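PDB 7D6V: succinate dehydrogenase (Membrane anchor subunit) from Mycolicibacterium smegmatis, which anchors succinate dehydrogenase Sdh1 in the membrane, carries a membrane-embedded Rieske-type 2Fe-2S cluster and binds ubiquinone-1 in the complex that oxidises succinate and reduces quinone. Local coordinates for the interface of chains B and A. Coordinates in Å, arbitrary orientation; residue numbers count along the deposited sequence, not the author numbering. Chains: chain A, Succinate dehydrogenase (Membrane anchor subunit); chain B, Fumarate reductase iron-sulfur subunit.

The interface of chains B and A. Residues chain B 134-135, 137-138; chain A 217, 219-220, 227, 230.
The carbonyl oxygen of A:Leu217 takes one hydrogen bond across the interface, from the guanidinium nitrogen NH2 of B:Arg138, and the N to O distance is 2.7 Å. The oxygen lies at the edge of the guanidinium, almost in its plane, and the donor sits in the carbonyl plane at a C=O...N angle of 160°, but the bond is bent at the hydrogen (122°). B:Arg138 rises from helix 133-142, and a bend at chi3 turns its tip toward the anchor's loop. This patch helps seat the iron-sulfur subunit on the membrane anchor. A:Phe220 lies against one guanidinium face, off-centre, with A:Phe220 CE2 3.7 Å from B:Arg138 NE and the planes 38° apart. The arginine's aliphatic part rests on the indole rim, B:Arg138 CD meeting A:Trp230 CZ2 at 3.8 Å. On the same side, CZ of A:Phe220 stands over the centre of the indole, while CD1 of A:Tyr227 sits above one face of the A:Phe220 ring, toward its rim. A:Phe220 thus touches both A:Tyr227 and A:Trp230, which probably steadies the surface the arginine packs on. At the phenyl edge, A:Phe220 CD2 is 3.7 Å from the main-chain B:Glu134 O. B:Asp135 comes near the start of 3-10 helix 220-222, yet the N-H of A:Phe220 points away from its carboxylate. B:Glu134 lays its CB over the face of the A:Tyr227 phenol at the hydroxyl end, 3.6 Å from OH.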
ATOM      1  N   GLU B 134      13.896 -17.372  -3.094  1.00 15.03           N
ATOM      2  CA  GLU B 134      14.249 -17.429  -1.682  1.00 15.03           C
ATOM      3  C   GLU B 134      15.241 -16.345  -1.297  1.00 15.03           C
ATOM      4  O   GLU B 134      15.324 -15.989  -0.117  1.00 15.03           O
ATOM      5  CB  GLU B 134      14.810 -18.807  -1.332  1.00 15.03           C
ATOM      6  CG  GLU B 134      16.148 -19.119  -1.966  1.00 15.03           C
ATOM      7  CD  GLU B 134      16.013 -19.889  -3.258  1.00 15.03           C
ATOM      8  OE1 GLU B 134      14.938 -19.813  -3.890  1.00 15.03           O
ATOM      9  OE2 GLU B 134      16.982 -20.573  -3.645  1.00 15.03           O
ATOM     10  N   ASP B 135      15.986 -15.809  -2.263  1.00 14.66           N
ATOM     11  CA  ASP B 135      16.892 -14.700  -2.008  1.00 14.66           C
ATOM     12  C   ASP B 135      16.175 -13.360  -1.934  1.00 14.66           C
ATOM     13  O   ASP B 135      16.754 -12.394  -1.429  1.00 14.66           O
ATOM     14  CB  ASP B 135      17.965 -14.636  -3.094  1.00 14.66           C
ATOM     15  CG  ASP B 135      18.984 -15.745  -2.973  1.00 14.66           C
ATOM     16  OD1 ASP B 135      18.825 -16.607  -2.089  1.00 14.66           O
ATOM     17  OD2 ASP B 135      19.948 -15.753  -3.766  1.00 14.66           O
ATOM     18  N   ASN B 137      12.625 -13.108  -0.940  1.00 14.00           N
ATOM     19  CA  ASN B 137      11.409 -13.144  -0.126  1.00 14.00           C
ATOM     20  C   ASN B 137      11.456 -12.139   1.024  1.00 14.00           C
ATOM     21  O   ASN B 137      10.466 -11.439   1.292  1.00 14.00           O
ATOM     22  CB  ASN B 137      11.192 -14.555   0.419  1.00 14.00           C
ATOM     23  CG  ASN B 137      10.557 -15.480  -0.591  1.00 14.00           C
ATOM     24  OD1 ASN B 137       9.702 -15.069  -1.370  1.00 14.00           O
ATOM     25  ND2 ASN B 137      10.971 -16.738  -0.583  1.00 14.00           N
ATOM     26  N   ARG B 138      12.592 -12.059   1.720  1.00 13.54           N
ATOM     27  CA  ARG B 138      12.678 -11.213   2.906  1.00 13.54           C
ATOM     28  C   ARG B 138      12.483  -9.744   2.559  1.00 13.54           C
ATOM     29  O   ARG B 138      11.769  -9.023   3.263  1.00 13.54           O
ATOM     30  CB  ARG B 138      14.020 -11.419   3.603  1.00 13.54           C
ATOM     31  CG  ARG B 138      14.134 -12.726   4.356  1.00 13.54           C
ATOM     32  CD  ARG B 138      15.206 -12.643   5.418  1.00 13.54           C
ATOM     33  NE  ARG B 138      16.546 -12.701   4.850  1.00 13.54           N
ATOM     34  CZ  ARG B 138      17.661 -12.701   5.571  1.00 13.54           C
ATOM     35  NH1 ARG B 138      17.593 -12.646   6.892  1.00 13.54           N
ATOM     36  NH2 ARG B 138      18.840 -12.756   4.974  1.00 13.54           N
TER
ATOM     37  N   LEU A 217      22.893 -14.380   6.772  1.00 13.61           N
ATOM     38  CA  LEU A 217      23.305 -14.669   5.409  1.00 13.61           C
ATOM     39  C   LEU A 217      22.588 -13.750   4.425  1.00 13.61           C
ATOM     40  O   LEU A 217      21.531 -13.186   4.715  1.00 13.61           O
ATOM     41  CB  LEU A 217      23.021 -16.131   5.060  1.00 13.61           C
ATOM     42  CG  LEU A 217      23.933 -17.175   5.702  1.00 13.61           C
ATOM     43  CD1 LEU A 217      23.327 -18.556   5.580  1.00 13.61           C
ATOM     44  CD2 LEU A 217      25.311 -17.143   5.077  1.00 13.61           C
ATOM     45  N   HIS A 219      22.669 -14.698   0.588  1.00 14.31           N
ATOM     46  CA  HIS A 219      22.174 -15.588  -0.455  1.00 14.31           C
ATOM     47  C   HIS A 219      21.796 -16.922   0.180  1.00 14.31           C
ATOM     48  O   HIS A 219      22.660 -17.757   0.455  1.00 14.31           O
ATOM     49  CB  HIS A 219      23.218 -15.769  -1.550  1.00 14.31           C
ATOM     50  N   PHE A 220      20.496 -17.116   0.411  1.00 13.86           N
ATOM     51  CA  PHE A 220      20.003 -18.402   0.885  1.00 13.86           C
ATOM     52  C   PHE A 220      20.143 -19.491  -0.167  1.00 13.86           C
ATOM     53  O   PHE A 220      20.076 -20.676   0.171  1.00 13.86           O
ATOM     54  CB  PHE A 220      18.537 -18.283   1.306  1.00 13.86           C
ATOM     55  CG  PHE A 220      18.341 -17.699   2.675  1.00 13.86           C
ATOM     56  CD1 PHE A 220      19.180 -18.046   3.717  1.00 13.86           C
ATOM     57  CD2 PHE A 220      17.312 -16.807   2.921  1.00 13.86           C
ATOM     58  CE1 PHE A 220      18.999 -17.512   4.975  1.00 13.86           C
ATOM     59  CE2 PHE A 220      17.126 -16.271   4.177  1.00 13.86           C
ATOM     60  CZ  PHE A 220      17.971 -16.623   5.205  1.00 13.86           C
ATOM     61  N   TYR A 227      19.613 -22.540   5.140  1.00 12.54           N
ATOM     62  CA  TYR A 227      18.291 -22.036   4.779  1.00 12.54           C
ATOM     63  C   TYR A 227      17.187 -22.861   5.432  1.00 12.54           C
ATOM     64  O   TYR A 227      16.222 -22.307   5.971  1.00 12.54           O
ATOM     65  CB  TYR A 227      18.130 -22.031   3.261  1.00 12.54           C
ATOM     66  CG  TYR A 227      16.791 -21.512   2.793  1.00 12.54           C
ATOM     67  CD1 TYR A 227      16.269 -20.334   3.299  1.00 12.54           C
ATOM     68  CD2 TYR A 227      16.050 -22.202   1.848  1.00 12.54           C
ATOM     69  CE1 TYR A 227      15.052 -19.857   2.879  1.00 12.54           C
ATOM     70  CE2 TYR A 227      14.831 -21.731   1.422  1.00 12.54           C
ATOM     71  CZ  TYR A 227      14.337 -20.558   1.940  1.00 12.54           C
ATOM     72  OH  TYR A 227      13.118 -20.083   1.518  1.00 12.54           O
ATOM     73  N   TRP A 230      17.181 -22.112   9.126  1.00 11.82           N
ATOM     74  CA  TRP A 230      16.610 -20.796   9.375  1.00 11.82           C
ATOM     75  C   TRP A 230      15.094 -20.812   9.229  1.00 11.82           C
ATOM     76  O   TRP A 230      14.388 -20.151   9.994  1.00 11.82           O
ATOM     77  CB  TRP A 230      17.242 -19.778   8.427  1.00 11.82           C
ATOM     78  CG  TRP A 230      16.709 -18.396   8.576  1.00 11.82           C
ATOM     79  CD1 TRP A 230      17.079 -17.473   9.504  1.00 11.82           C
ATOM     80  CD2 TRP A 230      15.705 -17.777   7.771  1.00 11.82           C
ATOM     81  NE1 TRP A 230      16.369 -16.315   9.328  1.00 11.82           N
ATOM     82  CE2 TRP A 230      15.515 -16.476   8.269  1.00 11.82           C
ATOM     83  CE3 TRP A 230      14.945 -18.196   6.675  1.00 11.82           C
ATOM     84  CZ2 TRP A 230      14.601 -15.592   7.710  1.00 11.82           C
ATOM     85  CZ3 TRP A 230      14.040 -17.318   6.125  1.00 11.82           C
ATOM     86  CH2 TRP A 230      13.875 -16.031   6.641  1.00 11.82           C
TER